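Local atomic coordinates of Alr2269 protein (Nostoc sp., PDB entry 3MC8), a protein that probably forms the periplasmic POTRA region of a cyanobacterial Omp85-type outer-membrane protein, thought to bind client proteins. Residues G219-I224 and V256-G261; V226-K231 and V302-R307; V285-D290 and V298-N303. One frame throughout, in Å; residues are numbered along the deposited sequence.

Interaction 1. Residues G219-I224 and V256-G261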
ATOM      1  N   GLY A 219      10.739   3.164  -0.158  1.00 47.57           N
ATOM      2  CA  GLY A 219      11.621   2.722   0.912  1.00 46.85           C
ATOM      3  C   GLY A 219      12.884   3.544   1.071  1.00 46.57           C
ATOM      4  O   GLY A 219      13.995   3.021   1.311  1.00 45.86           O
ATOM      5  N   VAL A 220      12.701   4.846   0.962  1.00 47.03           N
ATOM      6  CA  VAL A 220      13.801   5.764   1.039  1.00 46.76           C
ATOM      7  C   VAL A 220      14.375   5.680   2.426  1.00 46.20           C
ATOM      8  O   VAL A 220      13.645   5.678   3.392  1.00 47.24           O
ATOM      9  CB  VAL A 220      13.328   7.201   0.725  1.00 48.04           C
ATOM     10  CG1 VAL A 220      14.426   8.189   1.039  1.00 47.34           C
ATOM     11  CG2 VAL A 220      12.905   7.302  -0.742  1.00 45.97           C
ATOM     12  N   VAL A 221      15.689   5.589   2.500  1.00 46.33           N
ATOM     13  CA  VAL A 221      16.436   5.495   3.751  1.00 45.80           C
ATOM     14  C   VAL A 221      16.703   6.890   4.278  1.00 47.76           C
ATOM     15  O   VAL A 221      17.061   7.762   3.538  1.00 48.85           O
ATOM     16  CB  VAL A 221      17.788   4.857   3.492  1.00 44.50           C
ATOM     17  CG1 VAL A 221      18.547   4.675   4.775  1.00 42.63           C
ATOM     18  CG2 VAL A 221      17.599   3.557   2.793  1.00 43.26           C
ATOM     19  N   GLU A 222      16.576   7.077   5.571  1.00 49.49           N
ATOM     20  CA  GLU A 222      16.754   8.354   6.210  1.00 51.69           C
ATOM     21  C   GLU A 222      18.079   8.432   6.961  1.00 52.07           C
ATOM     22  O   GLU A 222      18.752   9.452   6.921  1.00 54.63           O
ATOM     23  CB  GLU A 222      15.629   8.489   7.201  1.00 52.89           C
ATOM     24  CG  GLU A 222      15.472   9.811   7.881  1.00 57.34           C
ATOM     25  CD  GLU A 222      14.205   9.820   8.715  1.00 62.11           C
ATOM     26  OE1 GLU A 222      13.087   9.749   8.125  1.00 63.57           O
ATOM     27  OE2 GLU A 222      14.341   9.852   9.961  1.00 66.20           O
ATOM     28  N   ASN A 223      18.440   7.373   7.678  1.00 50.91           N
ATOM     29  CA  ASN A 223      19.680   7.333   8.429  1.00 50.15           C
ATOM     30  C   ASN A 223      20.179   5.906   8.422  1.00 46.97           C
ATOM     31  O   ASN A 223      19.385   4.983   8.353  1.00 46.51           O
ATOM     32  CB  ASN A 223      19.458   7.809   9.861  1.00 51.81           C
ATOM     33  CG  ASN A 223      19.558   9.342   9.993  1.00 59.74           C
ATOM     34  OD1 ASN A 223      20.666   9.917   9.906  1.00 66.93           O
ATOM     35  ND2 ASN A 223      18.404  10.014  10.205  1.00 64.21           N
ATOM     36  N   ILE A 224      21.495   5.750   8.456  1.00 44.10           N
ATOM     37  CA  ILE A 224      22.145   4.477   8.593  1.00 41.54           C
ATOM     38  C   ILE A 224      22.977   4.576   9.849  1.00 40.89           C
ATOM     39  O   ILE A 224      23.684   5.554  10.021  1.00 41.40           O
ATOM     40  CB  ILE A 224      23.083   4.249   7.402  1.00 41.20           C
ATOM     41  CG1 ILE A 224      22.266   4.249   6.112  1.00 41.06           C
ATOM     42  CG2 ILE A 224      23.868   2.937   7.548  1.00 37.77           C
ATOM     43  CD1 ILE A 224      23.097   4.039   4.854  1.00 42.06           C
ATOM     44  N   VAL A 256      29.699  -0.209   3.071  1.00 39.85           N
ATOM     45  CA  VAL A 256      28.279  -0.280   2.799  1.00 39.56           C
ATOM     46  C   VAL A 256      27.973   0.717   1.731  1.00 41.67           C
ATOM     47  O   VAL A 256      28.147   1.891   1.927  1.00 41.88           O
ATOM     48  CB  VAL A 256      27.444   0.057   4.048  1.00 38.66           C
ATOM     49  CG1 VAL A 256      25.986   0.163   3.683  1.00 36.38           C
ATOM     50  CG2 VAL A 256      27.684  -0.996   5.162  1.00 35.81           C
ATOM     51  N   GLU A 257      27.496   0.258   0.584  1.00 44.89           N
ATOM     52  CA  GLU A 257      27.124   1.193  -0.487  1.00 47.11           C
ATOM     53  C   GLU A 257      25.894   1.997  -0.227  1.00 46.57           C
ATOM     54  O   GLU A 257      25.741   3.033  -0.842  1.00 47.75           O
ATOM     55  CB  GLU A 257      26.962   0.484  -1.820  1.00 48.78           C
ATOM     56  CG  GLU A 257      28.276   0.454  -2.619  1.00 54.75           C
ATOM     57  CD  GLU A 257      28.275  -0.604  -3.712  1.00 63.31           C
ATOM     58  OE1 GLU A 257      27.297  -1.409  -3.793  1.00 66.44           O
ATOM     59  OE2 GLU A 257      29.271  -0.634  -4.479  1.00 69.81           O
ATOM     60  N   LEU A 258      25.014   1.529   0.644  1.00 45.97           N
ATOM     61  CA  LEU A 258      23.760   2.202   0.861  1.00 46.82           C
ATOM     62  C   LEU A 258      23.981   3.522   1.555  1.00 48.28           C
ATOM     63  O   LEU A 258      24.802   3.622   2.451  1.00 48.37           O
ATOM     64  CB  LEU A 258      22.818   1.346   1.696  1.00 46.42           C
ATOM     65  CG  LEU A 258      21.380   1.876   1.901  1.00 46.57           C
ATOM     66  CD1 LEU A 258      20.538   1.730   0.632  1.00 46.00           C
ATOM     67  CD2 LEU A 258      20.711   1.166   3.034  1.00 43.95           C
ATOM     68  N   LYS A 259      23.241   4.541   1.117  1.00 50.05           N
ATOM     69  CA  LYS A 259      23.333   5.887   1.697  1.00 51.44           C
ATOM     70  C   LYS A 259      21.940   6.468   1.904  1.00 50.82           C
ATOM     71  O   LYS A 259      21.024   6.145   1.163  1.00 50.33           O
ATOM     72  CB  LYS A 259      24.127   6.812   0.756  1.00 52.79           C
ATOM     73  CG  LYS A 259      25.587   6.366   0.575  1.00 57.24           C
ATOM     74  CD  LYS A 259      26.508   6.787   1.785  1.00 61.17           C
ATOM     75  CE  LYS A 259      27.793   5.943   1.925  1.00 63.42           C
ATOM     76  NZ  LYS A 259      27.989   5.014   0.774  1.00 65.28           N
ATOM     77  N   PRO A 260      21.798   7.359   2.885  1.00 50.76           N
ATOM     78  CA  PRO A 260      20.595   8.132   3.095  1.00 51.35           C
ATOM     79  C   PRO A 260      20.208   8.795   1.818  1.00 52.55           C
ATOM     80  O   PRO A 260      21.064   9.378   1.171  1.00 54.39           O
ATOM     81  CB  PRO A 260      21.039   9.191   4.093  1.00 51.94           C
ATOM     82  CG  PRO A 260      22.139   8.535   4.846  1.00 51.37           C
ATOM     83  CD  PRO A 260      22.875   7.786   3.794  1.00 51.26           C
ATOM     84  N   GLY A 261      18.940   8.695   1.438  1.00 52.53           N
ATOM     85  CA  GLY A 261      18.493   9.219   0.168  1.00 53.10           C
ATOM     86  C   GLY A 261      18.297   8.151  -0.879  1.00 52.77           C
ATOM     87  O   GLY A 261      17.678   8.424  -1.918  1.00 53.88           O
TER

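Interaction 2. Residues V226-K231 and V302-R307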
ATOM      1  N   VAL A 226      25.211   2.165  13.189  1.00 38.54           N
ATOM      2  CA  VAL A 226      25.902   0.915  13.481  1.00 37.44           C
ATOM      3  C   VAL A 226      25.662   0.643  14.933  1.00 39.16           C
ATOM      4  O   VAL A 226      25.767   1.529  15.775  1.00 39.05           O
ATOM      5  CB  VAL A 226      27.430   1.016  13.213  1.00 36.94           C
ATOM      6  CG1 VAL A 226      28.162  -0.306  13.523  1.00 33.85           C
ATOM      7  CG2 VAL A 226      27.668   1.392  11.804  1.00 34.42           C
ATOM      8  N   ARG A 227      25.336  -0.592  15.237  1.00 40.66           N
ATOM      9  CA  ARG A 227      25.058  -0.948  16.598  1.00 42.63           C
ATOM     10  C   ARG A 227      25.721  -2.263  16.901  1.00 43.06           C
ATOM     11  O   ARG A 227      25.590  -3.217  16.150  1.00 42.16           O
ATOM     12  CB  ARG A 227      23.561  -1.040  16.814  1.00 43.48           C
ATOM     13  CG  ARG A 227      23.153  -1.929  17.966  1.00 48.78           C
ATOM     14  CD  ARG A 227      22.049  -1.356  18.814  1.00 56.20           C
ATOM     15  NE  ARG A 227      22.594  -0.439  19.835  1.00 64.60           N
ATOM     16  CZ  ARG A 227      21.878   0.132  20.821  1.00 70.22           C
ATOM     17  NH1 ARG A 227      20.562  -0.108  20.954  1.00 71.98           N
ATOM     18  NH2 ARG A 227      22.481   0.953  21.687  1.00 71.77           N
ATOM     19  N   PHE A 228      26.417  -2.290  18.027  1.00 44.72           N
ATOM     20  CA  PHE A 228      27.125  -3.454  18.492  1.00 45.64           C
ATOM     21  C   PHE A 228      26.347  -4.228  19.517  1.00 48.88           C
ATOM     22  O   PHE A 228      25.872  -3.658  20.500  1.00 49.15           O
ATOM     23  CB  PHE A 228      28.438  -3.019  19.099  1.00 45.31           C
ATOM     24  CG  PHE A 228      29.368  -2.432  18.107  1.00 41.58           C
ATOM     25  CD1 PHE A 228      29.290  -1.106  17.778  1.00 36.87           C
ATOM     26  CD2 PHE A 228      30.282  -3.231  17.451  1.00 39.92           C
ATOM     27  CE1 PHE A 228      30.107  -0.566  16.845  1.00 36.81           C
ATOM     28  CE2 PHE A 228      31.134  -2.693  16.500  1.00 38.67           C
ATOM     29  CZ  PHE A 228      31.060  -1.359  16.202  1.00 37.74           C
ATOM     30  N   ARG A 229      26.250  -5.539  19.303  1.00 51.83           N
ATOM     31  CA  ARG A 229      25.683  -6.419  20.304  1.00 55.53           C
ATOM     32  C   ARG A 229      26.589  -7.606  20.612  1.00 58.31           C
ATOM     33  O   ARG A 229      27.653  -7.785  19.997  1.00 57.65           O
ATOM     34  CB  ARG A 229      24.351  -6.954  19.834  1.00 56.01           C
ATOM     35  CG  ARG A 229      23.316  -5.933  19.362  1.00 58.06           C
ATOM     36  CD  ARG A 229      22.131  -6.740  18.836  1.00 62.27           C
ATOM     37  NE  ARG A 229      21.034  -5.994  18.236  1.00 66.74           N
ATOM     38  CZ  ARG A 229      20.210  -5.175  18.899  1.00 70.27           C
ATOM     39  NH1 ARG A 229      20.366  -4.931  20.201  1.00 72.07           N
ATOM     40  NH2 ARG A 229      19.227  -4.568  18.246  1.00 70.38           N
ATOM     41  N   ASN A 230      26.149  -8.407  21.584  1.00 62.33           N
ATOM     42  CA  ASN A 230      26.765  -9.696  21.884  1.00 65.69           C
ATOM     43  C   ASN A 230      26.057 -10.806  21.127  1.00 68.53           C
ATOM     44  O   ASN A 230      24.983 -10.594  20.538  1.00 68.58           O
ATOM     45  CB  ASN A 230      26.773  -9.980  23.388  1.00 66.70           C
ATOM     46  CG  ASN A 230      25.372 -10.090  23.992  1.00 68.10           C
ATOM     47  OD1 ASN A 230      24.440 -10.600  23.366  1.00 68.98           O
ATOM     48  ND2 ASN A 230      25.227  -9.613  25.224  1.00 68.18           N
ATOM     49  N   LYS A 231      26.662 -11.992  21.154  1.00 72.61           N
ATOM     50  CA  LYS A 231      26.103 -13.189  20.490  1.00 75.64           C
ATOM     51  C   LYS A 231      24.670 -13.486  20.900  1.00 77.55           C
ATOM     52  O   LYS A 231      23.939 -14.160  20.180  1.00 77.87           O
ATOM     53  CB  LYS A 231      26.931 -14.441  20.804  1.00 77.56           C
ATOM     54  CG  LYS A 231      28.433 -14.331  20.525  1.00 79.73           C
ATOM     55  CD  LYS A 231      28.957 -15.559  19.730  1.00 83.64           C
ATOM     56  CE  LYS A 231      28.682 -16.942  20.379  1.00 86.09           C
ATOM     57  NZ  LYS A 231      29.650 -17.984  19.879  1.00 86.72           N
ATOM     58  N   VAL A 302      22.924  -1.278  11.127  1.00 37.22           N
ATOM     59  CA  VAL A 302      23.720  -2.436  10.848  1.00 36.69           C
ATOM     60  C   VAL A 302      24.160  -2.907  12.197  1.00 38.23           C
ATOM     61  O   VAL A 302      24.877  -2.178  12.919  1.00 40.01           O
ATOM     62  CB  VAL A 302      24.947  -2.126  10.005  1.00 36.68           C
ATOM     63  CG1 VAL A 302      25.671  -3.396   9.705  1.00 35.63           C
ATOM     64  CG2 VAL A 302      24.563  -1.427   8.715  1.00 34.43           C
ATOM     65  N   ASN A 303      23.740  -4.112  12.540  1.00 38.38           N
ATOM     66  CA  ASN A 303      24.010  -4.724  13.835  1.00 39.63           C
ATOM     67  C   ASN A 303      25.148  -5.700  13.676  1.00 40.60           C
ATOM     68  O   ASN A 303      25.149  -6.510  12.746  1.00 41.30           O
ATOM     69  CB  ASN A 303      22.792  -5.531  14.330  1.00 39.80           C
ATOM     70  CG  ASN A 303      21.562  -4.698  14.455  1.00 40.44           C
ATOM     71  OD1 ASN A 303      21.506  -3.763  15.255  1.00 43.96           O
ATOM     72  ND2 ASN A 303      20.566  -5.011  13.654  1.00 39.28           N
ATOM     73  N   VAL A 304      26.065  -5.689  14.623  1.00 41.68           N
ATOM     74  CA  VAL A 304      27.350  -6.328  14.411  1.00 42.86           C
ATOM     75  C   VAL A 304      27.796  -7.000  15.687  1.00 43.84           C
ATOM     76  O   VAL A 304      27.747  -6.405  16.728  1.00 44.82           O
ATOM     77  CB  VAL A 304      28.383  -5.252  14.012  1.00 42.41           C
ATOM     78  CG1 VAL A 304      29.717  -5.685  14.414  1.00 44.98           C
ATOM     79  CG2 VAL A 304      28.351  -5.008  12.531  1.00 40.39           C
ATOM     80  N   VAL A 305      28.206  -8.246  15.626  1.00 45.41           N
ATOM     81  CA  VAL A 305      28.781  -8.891  16.802  1.00 46.96           C
ATOM     82  C   VAL A 305      30.260  -9.031  16.587  1.00 48.23           C
ATOM     83  O   VAL A 305      30.676  -9.716  15.664  1.00 47.69           O
ATOM     84  CB  VAL A 305      28.221 -10.284  17.040  1.00 47.88           C
ATOM     85  CG1 VAL A 305      28.916 -10.884  18.278  1.00 48.35           C
ATOM     86  CG2 VAL A 305      26.714 -10.227  17.200  1.00 44.53           C
ATOM     87  N   GLU A 306      31.044  -8.371  17.429  1.00 50.73           N
ATOM     88  CA  GLU A 306      32.500  -8.331  17.262  1.00 52.98           C
ATOM     89  C   GLU A 306      33.170  -9.664  17.541  1.00 56.27           C
ATOM     90  O   GLU A 306      32.753 -10.408  18.409  1.00 56.75           O
ATOM     91  CB  GLU A 306      33.116  -7.232  18.115  1.00 53.00           C
ATOM     92  CG  GLU A 306      33.388  -6.002  17.295  1.00 52.85           C
ATOM     93  CD  GLU A 306      33.929  -4.819  18.067  1.00 53.05           C
ATOM     94  OE1 GLU A 306      33.638  -4.635  19.288  1.00 53.56           O
ATOM     95  OE2 GLU A 306      34.640  -4.049  17.398  1.00 50.35           O
ATOM     96  N   ARG A 307      34.219  -9.953  16.786  1.00 60.09           N
ATOM     97  CA  ARG A 307      34.863 -11.264  16.830  1.00 63.99           C
ATOM     98  C   ARG A 307      35.717 -11.487  18.081  1.00 66.83           C
ATOM     99  O   ARG A 307      36.679 -10.766  18.343  1.00 66.55           O
ATOM    100  CB  ARG A 307      35.728 -11.473  15.595  1.00 64.59           C
ATOM    101  CG  ARG A 307      36.111 -12.924  15.370  1.00 67.56           C
ATOM    102  CD  ARG A 307      35.494 -13.492  14.112  1.00 69.96           C
ATOM    103  NE  ARG A 307      36.424 -13.517  12.986  1.00 72.08           N
ATOM    104  CZ  ARG A 307      37.037 -14.601  12.512  1.00 74.98           C
ATOM    105  NH1 ARG A 307      36.848 -15.800  13.066  1.00 77.70           N
ATOM    106  NH2 ARG A 307      37.861 -14.480  11.473  1.00 75.08           N
TER
HETATM  107  O   HOH W   1      30.119  -6.634  19.475  1.00 44.12           O

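Interaction 3. Residues V285-D290 and V298-N303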
ATOM      1  N   VAL A 285      26.626 -10.301  11.284  1.00 47.25           N
ATOM      2  CA  VAL A 285      26.298  -9.040  10.662  1.00 45.67           C
ATOM      3  C   VAL A 285      24.873  -9.154  10.180  1.00 45.39           C
ATOM      4  O   VAL A 285      24.554 -10.076   9.473  1.00 46.09           O
ATOM      5  CB  VAL A 285      27.210  -8.740   9.488  1.00 45.07           C
ATOM      6  CG1 VAL A 285      26.897  -7.388   8.951  1.00 44.78           C
ATOM      7  CG2 VAL A 285      28.653  -8.775   9.916  1.00 45.37           C
ATOM      8  N   ASN A 286      23.996  -8.267  10.615  1.00 44.95           N
ATOM      9  CA  ASN A 286      22.674  -8.213  10.041  1.00 45.83           C
ATOM     10  C   ASN A 286      22.216  -6.789  10.071  1.00 44.65           C
ATOM     11  O   ASN A 286      22.839  -5.947  10.699  1.00 45.04           O
ATOM     12  CB  ASN A 286      21.667  -9.126  10.768  1.00 46.93           C
ATOM     13  CG  ASN A 286      21.197  -8.549  12.106  1.00 51.42           C
ATOM     14  OD1 ASN A 286      20.752  -7.389  12.177  1.00 57.95           O
ATOM     15  ND2 ASN A 286      21.297  -9.348  13.180  1.00 54.76           N
ATOM     16  N   VAL A 287      21.101  -6.550   9.412  1.00 44.33           N
ATOM     17  CA  VAL A 287      20.492  -5.241   9.321  1.00 44.11           C
ATOM     18  C   VAL A 287      19.084  -5.293   9.905  1.00 43.95           C
ATOM     19  O   VAL A 287      18.383  -6.291   9.778  1.00 44.45           O
ATOM     20  CB  VAL A 287      20.398  -4.857   7.838  1.00 44.48           C
ATOM     21  CG1 VAL A 287      19.520  -5.864   7.115  1.00 44.40           C
ATOM     22  CG2 VAL A 287      19.890  -3.456   7.665  1.00 43.63           C
ATOM     23  N   SER A 288      18.669  -4.233  10.570  1.00 43.51           N
ATOM     24  CA  SER A 288      17.294  -4.148  11.039  1.00 43.70           C
ATOM     25  C   SER A 288      16.761  -2.768  10.716  1.00 43.87           C
ATOM     26  O   SER A 288      17.526  -1.863  10.391  1.00 43.18           O
ATOM     27  CB  SER A 288      17.217  -4.466  12.516  1.00 43.79           C
ATOM     28  OG  SER A 288      17.702  -3.396  13.263  1.00 45.88           O
ATOM     29  N   LEU A 289      15.447  -2.608  10.744  1.00 45.18           N
ATOM     30  CA  LEU A 289      14.842  -1.377  10.271  1.00 45.95           C
ATOM     31  C   LEU A 289      13.920  -0.771  11.305  1.00 48.42           C
ATOM     32  O   LEU A 289      13.255  -1.466  12.065  1.00 48.25           O
ATOM     33  CB  LEU A 289      14.063  -1.662   9.012  1.00 45.56           C
ATOM     34  CG  LEU A 289      14.831  -2.353   7.904  1.00 45.51           C
ATOM     35  CD1 LEU A 289      13.897  -2.719   6.742  1.00 45.49           C
ATOM     36  CD2 LEU A 289      15.967  -1.448   7.431  1.00 45.18           C
ATOM     37  N   ASP A 290      13.890   0.547  11.334  1.00 51.03           N
ATOM     38  CA  ASP A 290      13.004   1.279  12.237  1.00 54.03           C
ATOM     39  C   ASP A 290      12.259   2.265  11.386  1.00 55.18           C
ATOM     40  O   ASP A 290      12.736   2.662  10.357  1.00 54.37           O
ATOM     41  CB  ASP A 290      13.818   2.029  13.294  1.00 55.01           C
ATOM     42  CG  ASP A 290      14.496   1.092  14.276  1.00 56.87           C
ATOM     43  OD1 ASP A 290      13.781   0.295  14.913  1.00 62.78           O
ATOM     44  OD2 ASP A 290      15.734   1.132  14.419  1.00 58.76           O
ATOM     45  N   VAL A 298      12.614   4.993   6.329  1.00 54.16           N
ATOM     46  CA  VAL A 298      13.114   4.007   7.243  1.00 51.59           C
ATOM     47  C   VAL A 298      14.528   4.404   7.770  1.00 49.84           C
ATOM     48  O   VAL A 298      15.270   5.163   7.164  1.00 49.60           O
ATOM     49  CB  VAL A 298      13.103   2.627   6.528  1.00 50.75           C
ATOM     50  CG1 VAL A 298      14.017   2.616   5.332  1.00 48.97           C
ATOM     51  CG2 VAL A 298      13.505   1.561   7.450  1.00 51.23           C
ATOM     52  N   ASN A 299      14.867   3.930   8.941  1.00 48.04           N
ATOM     53  CA  ASN A 299      16.205   4.032   9.432  1.00 46.63           C
ATOM     54  C   ASN A 299      16.783   2.665   9.364  1.00 43.94           C
ATOM     55  O   ASN A 299      16.099   1.717   9.665  1.00 44.37           O
ATOM     56  CB  ASN A 299      16.180   4.510  10.862  1.00 47.76           C
ATOM     57  CG  ASN A 299      15.835   5.974  10.960  1.00 51.58           C
ATOM     58  OD1 ASN A 299      15.878   6.687   9.971  1.00 58.46           O
ATOM     59  ND2 ASN A 299      15.485   6.429  12.145  1.00 56.12           N
ATOM     60  N   VAL A 300      18.030   2.557   8.938  1.00 41.39           N
ATOM     61  CA  VAL A 300      18.682   1.290   8.847  1.00 39.29           C
ATOM     62  C   VAL A 300      19.709   1.235   9.949  1.00 39.11           C
ATOM     63  O   VAL A 300      20.376   2.226  10.199  1.00 39.78           O
ATOM     64  CB  VAL A 300      19.336   1.098   7.481  1.00 38.95           C
ATOM     65  CG1 VAL A 300      20.175  -0.179   7.440  1.00 34.91           C
ATOM     66  CG2 VAL A 300      18.261   1.095   6.391  1.00 37.13           C
ATOM     67  N   VAL A 301      19.819   0.076  10.596  1.00 37.96           N
ATOM     68  CA  VAL A 301      20.805  -0.177  11.605  1.00 37.76           C
ATOM     69  C   VAL A 301      21.601  -1.388  11.187  1.00 38.02           C
ATOM     70  O   VAL A 301      21.018  -2.446  10.928  1.00 40.15           O
ATOM     71  CB  VAL A 301      20.149  -0.495  12.965  1.00 38.45           C
ATOM     72  CG1 VAL A 301      21.209  -0.905  14.001  1.00 37.07           C
ATOM     73  CG2 VAL A 301      19.384   0.712  13.475  1.00 38.31           C
ATOM     74  N   VAL A 302      22.924  -1.278  11.127  1.00 37.22           N
ATOM     75  CA  VAL A 302      23.720  -2.436  10.848  1.00 36.69           C
ATOM     76  C   VAL A 302      24.160  -2.907  12.197  1.00 38.23           C
ATOM     77  O   VAL A 302      24.877  -2.178  12.919  1.00 40.01           O
ATOM     78  CB  VAL A 302      24.947  -2.126  10.005  1.00 36.68           C
ATOM     79  CG1 VAL A 302      25.671  -3.396   9.705  1.00 35.63           C
ATOM     80  CG2 VAL A 302      24.563  -1.427   8.715  1.00 34.43           C
ATOM     81  N   ASN A 303      23.740  -4.112  12.540  1.00 38.38           N
ATOM     82  CA  ASN A 303      24.010  -4.724  13.835  1.00 39.63           C
ATOM     83  C   ASN A 303      25.148  -5.700  13.676  1.00 40.60           C
ATOM     84  O   ASN A 303      25.149  -6.510  12.746  1.00 41.30           O
ATOM     85  CB  ASN A 303      22.792  -5.531  14.330  1.00 39.80           C
ATOM     86  CG  ASN A 303      21.562  -4.698  14.455  1.00 40.44           C
ATOM     87  OD1 ASN A 303      21.506  -3.763  15.255  1.00 43.96           O
ATOM     88  ND2 ASN A 303      20.566  -5.011  13.654  1.00 39.28           N
TER

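Interaction 1. Residues G219-I224 and V256-G261
L258 meets two side chains of the strand in residues 219-224. Its CD2 comes tip to tip with V221 CG2, 3.9 Å away. Its CG lies 4.0 Å from I224 CD1. I224 reaches this far because CG1 stands anti to the carbonyl carbon (chi1 -61°) and the chain then runs on straight to CD1. L258 is buried, and on the helix side it packs against V269. The carboxylate of D272, on helix 266-277, accepts the backbone N-H of L258, which fastens the loop to that helix. K259 turns its side chain away from the strand and gives only its backbone: K259 CA lies 3.7 Å from I224 CD1. Next comes P260. Its CD also touches I224 CD1, at 3.9 Å, and its CB sits 3.6 Å from E222 O at the strand backbone. G261 makes the polar link. Its N donates to V221 O at 3.0 Å, with a nearly straight N-H...O angle of 165°. The backbone of G261 has a positive phi (103°), where glycine is at ease. Q262 and F264 continue the link with backbone bonds to V221 and G219. This is a loop between the two helices of a POTRA domain, packed across the start of the first strand of its three-stranded sheet.

Interaction 2. Residues V226-K231 and V302-R307
F228 lays its ring beside V304, the two side chains pointing the same way, with F228 CE2 3.9 Å from V304 CG1. They sit on adjacent parallel strands, the first and last of the beta-alpha-alpha-beta-beta POTRA fold. The backbones are joined by R227 N to V302 O (2.8 Å), V304 N to R227 O (2.9 Å) and R229 N to V304 O (3.1 Å). The strand directions differ by 36°. The F228 ring also meets the carboxylate of E306, obliquely, with E306 CD 3.8 Å from F228 CE2. That carboxylate is held by T247 and the backbone N of R246. V226 and F228 share a face of the sheet and touch helix 249-253. On the other face, R229 runs alongside N303. Its chain is extended from CG to NE, which sets the guanidinium near N303 OD1 without a hydrogen bond, the two planes 33° apart. The N303 amide is held by N286 on strand 282-291. R227 CD lies above one face of this guanidinium, toward its rim, and R229 NH1 forms a salt bridge with D235. R229 O and E306 N are too far apart to bond directly. A water at the F228 ring edge, in its plane, donates to R229 O and accepts from E306 N, 2.8 Å from each.

Interaction 3. Residues V285-D290 and V298-N303
Residues 285-290 and 298-303 pair antiparallel, with N286-N303, S288-V301 and D290-N299 as hydrogen-bonded pairs and V287-V302 and L289-V300 as non-hydrogen-bonded pairs between them. Each hydrogen-bonded pair is closed by two backbone bonds. For S288 and V301, N to O is 3.0 Å in both directions.

The face with N286, S288 and N303 is partly polar. N303 ND2 donates to N286 OD1 at 2.8 Å, nearly straight (168°), and the acceptor lies close to the plane of the N303 amide. The two amide planes are 65° apart. N286 can offer its oxygen because chi1 of 76° places CG between the backbone N and the carbonyl carbon. A second, weak bond runs from N303 ND2 to S288 OG at 3.3 Å. The two acceptors together limit how the N303 amide can turn. Further along this face, D290 OD2 rests 3.8 Å from V301 CG2.

The face with V287 and L289 is apolar. V287 CG2 touches V300 CG1. L289 runs alongside V300, with L289 CD2 3.6 Å from V300 CG2. The CB of L289 also packs on V298 CG2, again at 3.6 Å. At the far end, V285 CG1 approaches V302 CG1 at 4.2 Å.

This apolar side faces the rest of the domain. V285 and V287 pack against L273 of helix 266-277, while L289 and V300 touch F264. Strand 298-306 is the middle strand of the sheet, flanked by strand 282-291 and, in parallel, by strand 221-229.

Overall arrangement
Of the segments in contact, strand 221-229 comes first along the chain and enters two contacts. Interaction 1 closes the loop from this strand through helix 249-253 to residues 256-261. Interaction 2 closes a longer one, joining the same strand to the last strand, 298-306. The two cross, because their segments alternate along the chain. Interaction 3 follows interaction 1 in series. It is a local hairpin, with seven residues between its segments, and it shares V302 and N303 with interaction 2. Interactions 1 and 3 also meet directly through probable backbone bonds, E222 N to V298 O and V300 N to N223 O. Interactions 2 and 3 join the three strands into one sheet, and interaction 1 fastens the loop between the helices to its first strand.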